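Local coordinates for iodotyrosine deiodinase (Thermotoga neapolitana, PDB 6TYK), which uses FMN to remove halogen reductively from halotyrosines such as 3-iodo-L-tyrosine and 3,5-diiodo-L-tyrosine, yielding L-tyrosine and halide, at residues Arg61-Arg66 with Phe143-Lys148; Pro23-Asp26 with Leu31-Ala34; Leu27-Lys32 with Glu129-Gly134. All blocks are in the same frame, centred on the assembly; numbering follows the deposited sequence.

Contact 1 (Arg61-Arg66 with Phe143-Lys148)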
ATOM      1  N   ARG A  61     -15.015  -4.840 -19.145  1.00 13.40           N
ATOM      2  CA  ARG A  61     -15.061  -6.277 -18.917  1.00 12.91           C
ATOM      3  C   ARG A  61     -14.544  -7.039 -20.114  1.00 13.22           C
ATOM      4  O   ARG A  61     -13.721  -7.933 -19.970  1.00 14.20           O
ATOM      5  CB  ARG A  61     -16.480  -6.743 -18.615  1.00 13.96           C
ATOM      6  CG  ARG A  61     -16.579  -8.249 -18.411  1.00 15.69           C
ATOM      7  CD  ARG A  61     -17.922  -8.628 -17.826  1.00 19.31           C
ATOM      8  NE  ARG A  61     -19.022  -8.070 -18.605  1.00 23.62           N
ATOM      9  CZ  ARG A  61     -19.451  -8.576 -19.752  1.00 27.03           C
ATOM     10  NH1 ARG A  61     -18.866  -9.656 -20.257  1.00 29.15           N
ATOM     11  NH2 ARG A  61     -20.461  -8.002 -20.389  1.00 28.39           N
ATOM     12  N   ARG A  62     -15.041  -6.711 -21.302  1.00 12.06           N
ATOM     13  CA  ARG A  62     -14.654  -7.473 -22.480  1.00 13.80           C
ATOM     14  C   ARG A  62     -13.180  -7.306 -22.841  1.00 12.24           C
ATOM     15  O   ARG A  62     -12.528  -8.273 -23.237  1.00 13.52           O
ATOM     16  CB  ARG A  62     -15.579  -7.161 -23.657  1.00 14.01           C
ATOM     17  CG  ARG A  62     -16.993  -7.666 -23.410  1.00 14.72           C
ATOM     18  CD  ARG A  62     -17.890  -7.490 -24.619  1.00 15.47           C
ATOM     19  NE  ARG A  62     -18.156  -6.080 -24.849  1.00 17.84           N
ATOM     20  CZ  ARG A  62     -19.175  -5.404 -24.322  1.00 18.10           C
ATOM     21  NH1 ARG A  62     -20.069  -6.012 -23.548  1.00 18.14           N
ATOM     22  NH2 ARG A  62     -19.304  -4.114 -24.581  1.00 18.30           N
ATOM     23  N   VAL A  63     -12.654  -6.092 -22.689  1.00 13.67           N
ATOM     24  CA  VAL A  63     -11.236  -5.862 -22.945  1.00 15.08           C
ATOM     25  C   VAL A  63     -10.385  -6.652 -21.944  1.00 15.27           C
ATOM     26  O   VAL A  63      -9.391  -7.289 -22.307  1.00 17.80           O
ATOM     27  CB  VAL A  63     -10.899  -4.366 -22.913  1.00 18.07           C
ATOM     28  CG1 VAL A  63      -9.402  -4.155 -22.843  1.00 23.91           C
ATOM     29  CG2 VAL A  63     -11.489  -3.693 -24.138  1.00 19.52           C
ATOM     30  N   CYS A  64     -10.794  -6.628 -20.681  1.00 14.70           N
ATOM     31  CA  CYS A  64     -10.080  -7.384 -19.666  1.00 15.42           C
ATOM     32  C   CYS A  64     -10.173  -8.879 -19.919  1.00 14.98           C
ATOM     33  O   CYS A  64      -9.176  -9.580 -19.825  1.00 15.96           O
ATOM     34  CB  CYS A  64     -10.587  -7.031 -18.265  1.00 14.05           C
ATOM     35  SG  CYS A  64     -10.083  -5.380 -17.773  1.00 15.76           S
ATOM     36  N   GLU A  65     -11.362  -9.362 -20.255  1.00 14.48           N
ATOM     37  CA  GLU A  65     -11.552 -10.794 -20.494  1.00 14.89           C
ATOM     38  C   GLU A  65     -10.711 -11.295 -21.659  1.00 14.99           C
ATOM     39  O   GLU A  65     -10.142 -12.389 -21.597  1.00 15.99           O
ATOM     40  CB  GLU A  65     -13.028 -11.117 -20.729  1.00 16.54           C
ATOM     41  CG  GLU A  65     -13.809 -11.189 -19.436  1.00 17.51           C
ATOM     42  CD  GLU A  65     -15.262 -11.528 -19.640  1.00 19.61           C
ATOM     43  OE1 GLU A  65     -15.717 -11.540 -20.803  1.00 21.74           O
ATOM     44  OE2 GLU A  65     -15.955 -11.776 -18.630  1.00 20.04           O
ATOM     45  N   ARG A  66     -10.625 -10.494 -22.717  1.00 17.00           N
ATOM     46  CA  ARG A  66      -9.814 -10.873 -23.870  1.00 19.89           C
ATOM     47  C   ARG A  66      -8.355 -11.031 -23.448  1.00 18.55           C
ATOM     48  O   ARG A  66      -7.683 -12.011 -23.791  1.00 18.35           O
ATOM     49  CB  ARG A  66      -9.935  -9.821 -24.973  1.00 24.37           C
ATOM     50  CG  ARG A  66      -8.938  -9.994 -26.107  1.00 29.99           C
ATOM     51  CD  ARG A  66      -9.167 -11.290 -26.863  1.00 33.92           C
ATOM     52  NE  ARG A  66      -8.417 -12.413 -26.305  1.00 37.02           N
ATOM     53  CZ  ARG A  66      -8.375 -13.628 -26.842  1.00 39.10           C
ATOM     54  NH1 ARG A  66      -9.040 -13.889 -27.962  1.00 40.06           N
ATOM     55  NH2 ARG A  66      -7.665 -14.588 -26.261  1.00 39.78           N
ATOM     56  N   PHE A 143      -3.148  -2.954 -18.820  1.00 28.47           N
ATOM     57  CA  PHE A 143      -3.869  -1.777 -18.369  1.00 25.72           C
ATOM     58  C   PHE A 143      -4.050  -0.742 -19.469  1.00 24.92           C
ATOM     59  O   PHE A 143      -4.933   0.109 -19.377  1.00 22.51           O
ATOM     60  CB  PHE A 143      -3.127  -1.126 -17.209  1.00 28.10           C
ATOM     61  CG  PHE A 143      -3.286  -1.840 -15.901  1.00 27.26           C
ATOM     62  CD1 PHE A 143      -4.361  -1.563 -15.076  1.00 28.07           C
ATOM     63  CD2 PHE A 143      -2.357  -2.779 -15.492  1.00 32.31           C
ATOM     64  CE1 PHE A 143      -4.513  -2.209 -13.858  1.00 27.28           C
ATOM     65  CE2 PHE A 143      -2.502  -3.426 -14.279  1.00 32.25           C
ATOM     66  CZ  PHE A 143      -3.583  -3.132 -13.458  1.00 29.14           C
ATOM     67  N   ARG A 144      -3.207  -0.794 -20.498  1.00 24.57           N
ATOM     68  CA  ARG A 144      -3.201   0.277 -21.496  1.00 26.71           C
ATOM     69  C   ARG A 144      -4.527   0.389 -22.241  1.00 23.63           C
ATOM     70  O   ARG A 144      -4.996   1.491 -22.521  1.00 22.93           O
ATOM     71  CB  ARG A 144      -2.028   0.127 -22.471  1.00 33.46           C
ATOM     72  CG  ARG A 144      -0.682   0.377 -21.810  1.00 41.61           C
ATOM     73  CD  ARG A 144       0.484   0.171 -22.762  1.00 49.25           C
ATOM     74  NE  ARG A 144       1.760   0.392 -22.084  1.00 55.72           N
ATOM     75  CZ  ARG A 144       2.948   0.327 -22.676  1.00 60.00           C
ATOM     76  NH1 ARG A 144       3.034   0.046 -23.971  1.00 61.40           N
ATOM     77  NH2 ARG A 144       4.053   0.542 -21.973  1.00 61.06           N
ATOM     78  N   GLU A 145      -5.136  -0.750 -22.545  1.00 25.08           N
ATOM     79  CA  GLU A 145      -6.404  -0.754 -23.261  1.00 26.12           C
ATOM     80  C   GLU A 145      -7.536  -0.200 -22.402  1.00 23.31           C
ATOM     81  O   GLU A 145      -8.400   0.520 -22.890  1.00 24.06           O
ATOM     82  CB  GLU A 145      -6.728  -2.160 -23.781  1.00 30.43           C
ATOM     83  CG  GLU A 145      -5.744  -2.643 -24.840  1.00 35.18           C
ATOM     84  CD  GLU A 145      -5.895  -4.119 -25.174  1.00 42.77           C
ATOM     85  OE1 GLU A 145      -6.297  -4.898 -24.282  1.00 44.53           O
ATOM     86  OE2 GLU A 145      -5.610  -4.498 -26.331  1.00 46.16           O
ATOM     87  N   VAL A 146      -7.519  -0.516 -21.113  1.00 20.78           N
ATOM     88  CA  VAL A 146      -8.528   0.008 -20.206  1.00 18.70           C
ATOM     89  C   VAL A 146      -8.322   1.507 -20.030  1.00 17.12           C
ATOM     90  O   VAL A 146      -9.282   2.276 -20.025  1.00 16.10           O
ATOM     91  CB  VAL A 146      -8.508  -0.723 -18.848  1.00 17.24           C
ATOM     92  CG1 VAL A 146      -9.495  -0.081 -17.893  1.00 18.85           C
ATOM     93  CG2 VAL A 146      -8.828  -2.203 -19.048  1.00 17.87           C
ATOM     94  N   GLU A 147      -7.064   1.923 -19.916  1.00 16.26           N
ATOM     95  CA  GLU A 147      -6.748   3.344 -19.805  1.00 16.42           C
ATOM     96  C   GLU A 147      -7.330   4.137 -20.963  1.00 15.69           C
ATOM     97  O   GLU A 147      -7.867   5.226 -20.767  1.00 16.41           O
ATOM     98  CB  GLU A 147      -5.238   3.562 -19.752  1.00 17.49           C
ATOM     99  CG  GLU A 147      -4.612   3.248 -18.406  1.00 18.59           C
ATOM    100  CD  GLU A 147      -3.133   3.564 -18.385  1.00 24.32           C
ATOM    101  OE1 GLU A 147      -2.572   3.865 -19.454  1.00 31.64           O
ATOM    102  OE2 GLU A 147      -2.520   3.515 -17.310  1.00 21.72           O
ATOM    103  N   LYS A 148      -7.224   3.586 -22.167  1.00 16.81           N
ATOM    104  CA  LYS A 148      -7.706   4.284 -23.351  1.00 19.54           C
ATOM    105  C   LYS A 148      -9.227   4.386 -23.335  1.00 20.18           C
ATOM    106  O   LYS A 148      -9.793   5.399 -23.753  1.00 20.92           O
ATOM    107  CB  LYS A 148      -7.222   3.588 -24.629  1.00 22.45           C
ATOM    108  CG  LYS A 148      -7.656   4.270 -25.919  1.00 31.10           C
ATOM    109  CD  LYS A 148      -7.264   3.439 -27.124  1.00 37.20           C
ATOM    110  CE  LYS A 148      -7.829   4.020 -28.410  1.00 41.77           C
ATOM    111  NZ  LYS A 148      -7.692   3.068 -29.544  1.00 45.20           N
TER
HETATM  112  O   HOH W   1      -7.915  -6.980 -24.672  1.00 32.00           O
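Val63 and Cys64 meet Glu145 and Val146 in a small apolar helix-to-helix contact, bridged at its outer edge by one water, where helix 54-74 runs beside the short helix 143-149. The two local axes are nearly antiparallel, at 168°, and approach to 9.6 Å. Val63 lies opposite Val146, their CA atoms 7.0 Å apart. The inner side rests on sulfur against methyl: Cys64 SG lies 3.6 Å from Val146 CG2. That methyl stands anti to the carbonyl carbon of Val146, beside its backbone N (CG1 takes the place anti to N, chi1 176°), which turns it to the sulfur. Further out, Val63 CG1 reaches across to the root of the Glu145 side chain, 3.5 Å from its CB, and also touches OE1, while its distance to Val146 CG2 is a looser 4.3 Å. Beyond CG the Glu145 chain is extended, and its carboxylate is tied back to the neighbouring helix through the water, which donates to Val63 O at 2.8 Å and to Glu145 OE1 at 2.7 Å. The exposed acid thus gains a link to a helix carbonyl without a direct bond. Cys64 also lies about 5 Å, side chain to side chain, from both Glu68 and Lys92, which bind the substrate, and this places it just behind the halotyrosine site. Strand 156-165 of the antiparallel sheet packs against the pair, with Ile161 touching Cys64 and Leu158 touching Val146, while Leu95 of helix 94-97 also packs on Cys64.

Contact 2 (Pro23-Asp26 with Leu31-Ala34)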
ATOM      1  N   PRO A  23     -25.149   3.320  -1.419  1.00 18.67           N
ATOM      2  CA  PRO A  23     -25.147   4.782  -1.541  1.00 18.83           C
ATOM      3  C   PRO A  23     -23.749   5.266  -1.890  1.00 17.80           C
ATOM      4  O   PRO A  23     -22.758   4.697  -1.422  1.00 16.84           O
ATOM      5  CB  PRO A  23     -25.518   5.255  -0.137  1.00 19.99           C
ATOM      6  CG  PRO A  23     -26.233   4.101   0.489  1.00 22.99           C
ATOM      7  CD  PRO A  23     -25.609   2.864  -0.099  1.00 21.29           C
ATOM      8  N   LEU A  24     -23.677   6.299  -2.717  1.00 17.79           N
ATOM      9  CA  LEU A  24     -22.402   6.868  -3.114  1.00 18.68           C
ATOM     10  C   LEU A  24     -21.541   7.218  -1.907  1.00 17.45           C
ATOM     11  O   LEU A  24     -20.327   7.023  -1.929  1.00 17.09           O
ATOM     12  CB  LEU A  24     -22.638   8.107  -3.978  1.00 18.91           C
ATOM     13  CG  LEU A  24     -21.381   8.825  -4.463  1.00 20.92           C
ATOM     14  CD1 LEU A  24     -20.532   7.882  -5.290  1.00 21.13           C
ATOM     15  CD2 LEU A  24     -21.742  10.076  -5.256  1.00 21.15           C
ATOM     16  N   GLU A  25     -22.165   7.719  -0.848  1.00 17.36           N
ATOM     17  CA  GLU A  25     -21.393   8.150   0.315  1.00 20.15           C
ATOM     18  C   GLU A  25     -20.566   7.033   0.957  1.00 18.65           C
ATOM     19  O   GLU A  25     -19.524   7.300   1.541  1.00 18.31           O
ATOM     20  CB  GLU A  25     -22.280   8.833   1.361  1.00 26.64           C
ATOM     21  CG  GLU A  25     -21.487   9.574   2.435  1.00 36.59           C
ATOM     22  CD  GLU A  25     -20.406  10.480   1.852  1.00 44.01           C
ATOM     23  OE1 GLU A  25     -20.649  11.104   0.795  1.00 46.51           O
ATOM     24  OE2 GLU A  25     -19.309  10.560   2.452  1.00 46.40           O
ATOM     25  N   ASP A  26     -21.020   5.788   0.845  1.00 18.19           N
ATOM     26  CA  ASP A  26     -20.264   4.658   1.385  1.00 20.84           C
ATOM     27  C   ASP A  26     -18.949   4.475   0.634  1.00 18.51           C
ATOM     28  O   ASP A  26     -17.898   4.232   1.229  1.00 17.94           O
ATOM     29  CB  ASP A  26     -21.090   3.373   1.340  1.00 25.85           C
ATOM     30  CG  ASP A  26     -22.255   3.403   2.300  1.00 32.81           C
ATOM     31  OD1 ASP A  26     -22.136   4.057   3.356  1.00 34.75           O
ATOM     32  OD2 ASP A  26     -23.289   2.778   1.994  1.00 37.92           O
ATOM     33  N   LEU A  31     -12.787   6.542   0.090  1.00 12.26           N
ATOM     34  CA  LEU A  31     -11.814   7.402  -0.570  1.00 12.13           C
ATOM     35  C   LEU A  31     -11.293   8.440   0.411  1.00 11.41           C
ATOM     36  O   LEU A  31     -10.116   8.787   0.401  1.00 12.95           O
ATOM     37  CB  LEU A  31     -12.426   8.094  -1.782  1.00 12.38           C
ATOM     38  CG  LEU A  31     -13.027   7.141  -2.812  1.00 13.57           C
ATOM     39  CD1 LEU A  31     -13.415   7.932  -4.033  1.00 14.59           C
ATOM     40  CD2 LEU A  31     -12.073   6.008  -3.190  1.00 13.90           C
ATOM     41  N   LYS A  32     -12.176   8.931   1.268  1.00 11.69           N
ATOM     42  CA  LYS A  32     -11.792   9.933   2.266  1.00 12.99           C
ATOM     43  C   LYS A  32     -10.804   9.346   3.273  1.00 11.77           C
ATOM     44  O   LYS A  32      -9.845   9.997   3.672  1.00 11.66           O
ATOM     45  CB  LYS A  32     -13.033  10.463   2.970  1.00 16.46           C
ATOM     46  CG  LYS A  32     -13.840  11.398   2.093  1.00 22.57           C
ATOM     47  CD  LYS A  32     -15.108  11.840   2.790  1.00 27.57           C
ATOM     48  CE  LYS A  32     -15.890  12.825   1.943  1.00 32.58           C
ATOM     49  NZ  LYS A  32     -17.144  13.239   2.627  1.00 37.26           N
ATOM     50  N   VAL A  33     -11.029   8.101   3.671  1.00 10.19           N
ATOM     51  CA  VAL A  33     -10.088   7.421   4.540  1.00 11.15           C
ATOM     52  C   VAL A  33      -8.744   7.254   3.835  1.00 10.10           C
ATOM     53  O   VAL A  33      -7.696   7.591   4.384  1.00 11.85           O
ATOM     54  CB  VAL A  33     -10.623   6.063   4.987  1.00 11.63           C
ATOM     55  CG1 VAL A  33      -9.562   5.347   5.791  1.00 12.84           C
ATOM     56  CG2 VAL A  33     -11.905   6.244   5.805  1.00 12.56           C
ATOM     57  N   ALA A  34      -8.780   6.754   2.604  1.00  9.62           N
ATOM     58  CA  ALA A  34      -7.556   6.526   1.847  1.00 10.69           C
ATOM     59  C   ALA A  34      -6.777   7.833   1.686  1.00  9.40           C
ATOM     60  O   ALA A  34      -5.554   7.847   1.726  1.00 11.63           O
ATOM     61  CB  ALA A  34      -7.880   5.946   0.493  1.00 11.37           C
TER
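Glu25 and Lys32 join their side-chain ends across the surface of one helix. The lysine leaves its backbone with CB directed toward the 23-26 segment and CG beside the backbone N (chi1 -74°). From there CG and CD serve as an extended arm, every later torsion being close to 180°, and neither comes within 4.2 Å of the glutamate. CE is the first atom to approach, 4.1 Å from Glu25 OE2, and NZ completes the reach with a salt bridge to the same oxygen at 3.4 Å, a length at which its hydrogen bond is weak. The spacing is i to i+7, two turns along helix 24-35, a span the extended lysine covers. Glu25 comes to meet it by bending: its CB points away from the 31-34 segment, but a turn at chi2 (49°) swings the carboxylate back, and the two side chains cross at about a right angle. The inner flank of this helix is very different, for Leu31 packs on Leu102 of strand 100-107 and on Leu124 of helix 113-130. Val179 of the second subunit packs against Lys32, and Tyr183 of that subunit against Leu24.

Contact 3 (Leu27-Lys32 with Glu129-Gly134)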
ATOM      1  N   LEU A  27     -19.009   4.606  -0.684  1.00 17.04           N
ATOM      2  CA  LEU A  27     -17.801   4.545  -1.486  1.00 16.37           C
ATOM      3  C   LEU A  27     -16.911   5.753  -1.212  1.00 14.75           C
ATOM      4  O   LEU A  27     -15.701   5.619  -1.000  1.00 17.14           O
ATOM      5  CB  LEU A  27     -18.164   4.484  -2.966  1.00 17.81           C
ATOM      6  CG  LEU A  27     -16.989   4.478  -3.938  1.00 18.71           C
ATOM      7  CD1 LEU A  27     -16.019   3.348  -3.617  1.00 21.57           C
ATOM      8  CD2 LEU A  27     -17.495   4.377  -5.374  1.00 21.17           C
ATOM      9  N   ILE A  28     -17.512   6.938  -1.215  1.00 15.19           N
ATOM     10  CA  ILE A  28     -16.767   8.166  -0.952  1.00 15.93           C
ATOM     11  C   ILE A  28     -16.078   8.142   0.411  1.00 16.45           C
ATOM     12  O   ILE A  28     -14.956   8.620   0.538  1.00 15.44           O
ATOM     13  CB  ILE A  28     -17.656   9.422  -1.073  1.00 16.74           C
ATOM     14  CG1 ILE A  28     -18.167   9.569  -2.510  1.00 17.68           C
ATOM     15  CG2 ILE A  28     -16.886  10.669  -0.645  1.00 18.84           C
ATOM     16  CD1 ILE A  28     -17.069   9.726  -3.536  1.00 20.08           C
ATOM     17  N   TYR A  29     -16.744   7.580   1.420  1.00 15.96           N
ATOM     18  CA  TYR A  29     -16.128   7.402   2.735  1.00 16.22           C
ATOM     19  C   TYR A  29     -14.775   6.710   2.618  1.00 13.23           C
ATOM     20  O   TYR A  29     -13.793   7.124   3.227  1.00 13.59           O
ATOM     21  CB  TYR A  29     -17.038   6.574   3.652  1.00 17.86           C
ATOM     22  CG  TYR A  29     -16.351   6.109   4.918  1.00 16.18           C
ATOM     23  CD1 TYR A  29     -16.231   6.956   6.015  1.00 18.08           C
ATOM     24  CD2 TYR A  29     -15.820   4.827   5.019  1.00 17.51           C
ATOM     25  CE1 TYR A  29     -15.605   6.544   7.169  1.00 19.27           C
ATOM     26  CE2 TYR A  29     -15.188   4.410   6.170  1.00 17.90           C
ATOM     27  CZ  TYR A  29     -15.086   5.273   7.241  1.00 19.95           C
ATOM     28  OH  TYR A  29     -14.460   4.870   8.395  1.00 24.45           O
ATOM     29  N   SER A  30     -14.724   5.647   1.830  1.00 14.58           N
ATOM     30  CA  SER A  30     -13.497   4.866   1.694  0.71 14.00           C
ATOM     31  C   SER A  30     -12.400   5.688   1.035  1.00 12.03           C
ATOM     32  O   SER A  30     -11.225   5.563   1.379  1.00 12.92           O
ATOM     33  CB  SER A  30     -13.739   3.545   0.934  0.71 13.96           C
ATOM     34  OG  SER A  30     -13.752   3.697  -0.486  0.71 15.72           O
ATOM     35  N   LEU A  31     -12.787   6.542   0.090  1.00 12.26           N
ATOM     36  CA  LEU A  31     -11.814   7.402  -0.570  1.00 12.13           C
ATOM     37  C   LEU A  31     -11.293   8.440   0.411  1.00 11.41           C
ATOM     38  O   LEU A  31     -10.116   8.787   0.401  1.00 12.95           O
ATOM     39  CB  LEU A  31     -12.426   8.094  -1.782  1.00 12.38           C
ATOM     40  CG  LEU A  31     -13.027   7.141  -2.812  1.00 13.57           C
ATOM     41  CD1 LEU A  31     -13.415   7.932  -4.033  1.00 14.59           C
ATOM     42  CD2 LEU A  31     -12.073   6.008  -3.190  1.00 13.90           C
ATOM     43  N   LYS A  32     -12.176   8.931   1.268  1.00 11.69           N
ATOM     44  CA  LYS A  32     -11.792   9.933   2.266  1.00 12.99           C
ATOM     45  C   LYS A  32     -10.804   9.346   3.273  1.00 11.77           C
ATOM     46  O   LYS A  32      -9.845   9.997   3.672  1.00 11.66           O
ATOM     47  CB  LYS A  32     -13.033  10.463   2.970  1.00 16.46           C
ATOM     48  CG  LYS A  32     -13.840  11.398   2.093  1.00 22.57           C
ATOM     49  CD  LYS A  32     -15.108  11.840   2.790  1.00 27.57           C
ATOM     50  CE  LYS A  32     -15.890  12.825   1.943  1.00 32.58           C
ATOM     51  NZ  LYS A  32     -17.144  13.239   2.627  1.00 37.26           N
ATOM     52  N   GLU A 129     -14.311  -2.456   4.062  1.00 11.80           N
ATOM     53  CA  GLU A 129     -14.738  -3.502   4.978  1.00 13.20           C
ATOM     54  C   GLU A 129     -15.573  -2.908   6.112  1.00 13.89           C
ATOM     55  O   GLU A 129     -16.594  -3.468   6.487  1.00 16.09           O
ATOM     56  CB  GLU A 129     -13.542  -4.282   5.528  1.00 14.65           C
ATOM     57  CG  GLU A 129     -13.925  -5.331   6.561  1.00 16.30           C
ATOM     58  CD  GLU A 129     -14.528  -6.581   5.938  1.00 19.90           C
ATOM     59  OE1 GLU A 129     -14.463  -6.726   4.702  1.00 19.34           O
ATOM     60  OE2 GLU A 129     -15.061  -7.427   6.684  1.00 21.91           O
ATOM     61  N   GLU A 130     -15.155  -1.761   6.638  1.00 13.32           N
ATOM     62  CA  GLU A 130     -15.895  -1.118   7.719  1.00 15.86           C
ATOM     63  C   GLU A 130     -17.323  -0.778   7.284  1.00 16.13           C
ATOM     64  O   GLU A 130     -18.250  -0.811   8.089  1.00 18.17           O
ATOM     65  CB  GLU A 130     -15.168   0.144   8.197  1.00 18.51           C
ATOM     66  CG  GLU A 130     -15.853   0.808   9.387  1.00 25.04           C
ATOM     67  CD  GLU A 130     -15.210   2.119   9.794  1.00 33.76           C
ATOM     68  OE1 GLU A 130     -14.534   2.735   8.945  1.00 36.00           O
ATOM     69  OE2 GLU A 130     -15.384   2.533  10.965  1.00 38.95           O
ATOM     70  N   LYS A 131     -17.491  -0.463   6.003  1.00 15.77           N
ATOM     71  CA  LYS A 131     -18.800  -0.099   5.462  1.00 15.33           C
ATOM     72  C   LYS A 131     -19.609  -1.294   4.959  1.00 14.93           C
ATOM     73  O   LYS A 131     -20.708  -1.125   4.422  1.00 18.83           O
ATOM     74  CB  LYS A 131     -18.640   0.918   4.331  1.00 17.12           C
ATOM     75  CG  LYS A 131     -18.191   2.292   4.801  1.00 19.32           C
ATOM     76  CD  LYS A 131     -19.203   2.865   5.782  1.00 24.55           C
ATOM     77  CE  LYS A 131     -18.844   4.271   6.223  1.00 29.95           C
ATOM     78  NZ  LYS A 131     -19.724   4.721   7.337  1.00 32.54           N
ATOM     79  N   GLY A 132     -19.068  -2.495   5.119  1.00 14.76           N
ATOM     80  CA  GLY A 132     -19.766  -3.692   4.684  1.00 16.15           C
ATOM     81  C   GLY A 132     -19.747  -3.864   3.172  1.00 16.60           C
ATOM     82  O   GLY A 132     -20.588  -4.558   2.604  1.00 18.05           O
ATOM     83  N   LEU A 133     -18.797  -3.213   2.511  1.00 13.88           N
ATOM     84  CA  LEU A 133     -18.635  -3.378   1.074  1.00 13.57           C
ATOM     85  C   LEU A 133     -17.493  -4.327   0.823  1.00 14.95           C
ATOM     86  O   LEU A 133     -16.617  -4.495   1.675  1.00 18.86           O
ATOM     87  CB  LEU A 133     -18.359  -2.037   0.402  1.00 13.54           C
ATOM     88  CG  LEU A 133     -19.481  -1.023   0.600  1.00 15.07           C
ATOM     89  CD1 LEU A 133     -19.110   0.296  -0.030  1.00 16.89           C
ATOM     90  CD2 LEU A 133     -20.781  -1.554   0.018  1.00 18.23           C
ATOM     91  N   GLY A 134     -17.513  -4.957  -0.345  1.00 13.87           N
ATOM     92  CA  GLY A 134     -16.482  -5.896  -0.730  1.00 14.31           C
ATOM     93  C   GLY A 134     -15.726  -5.363  -1.924  1.00 12.56           C
ATOM     94  O   GLY A 134     -16.193  -4.451  -2.626  1.00 12.89           O
TER
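Lys131 lays its aliphatic end over one face of the Tyr29 ring, and this is the tight part of the contact. Its CE stands 3.4 Å from the ring centroid, 19° off the normal and offset toward the rim, in a CH-pi contact that brings it to 3.3 Å from Tyr29 CD2. NZ follows over the same face, 4.3 Å from the centroid and 8° off the normal, making a cation-pi interaction. A bend at chi2 folds the lysine so that CG also touches CD2. The looser part lies at Leu133, whose CD1 only nears the backbone N of Leu27, at 4.4 Å. Between Lys131 and Leu133, Gly132, with positive phi, ends helix 113-130 in a Schellman motif. At the outer edge of the ring sits the Glu130 carboxylate, its plane turned 64° from the ring; the modelled approach of OE1 to the hydroxyl is too short to be trusted. Cutting Lys131 back to an alanine removes both the CE contact and the cation, and is likely to leave the Tyr29 ring freer to turn. One ring face thus receives methylene and ammonium together, so dispersion and attraction to the pi electrons probably both hold the lysine there.

In the fold
Contacts 2 and 3 both use helix 24-35 and share Leu31 and Lys32; their centres lie 5 Å apart, and Asp26 of contact 2 packs on Lys131 and Leu133 of contact 3. Contact 1 is 25 Å from either by centres and joins other helices, across the chain's centre from contact 3. The chemistry differs with burial: contact 2 is wholly at the surface and purely ionic, contact 3 is partly buried and mixes aromatic, cationic and aliphatic groups, and contact 1, also partly buried, depends on methyls and sulfur with a water at its edge. Contacts 2 and 3 meet the second subunit through several residues, contact 1 through Phe143; contact 1 lies beside substrate-binding residues.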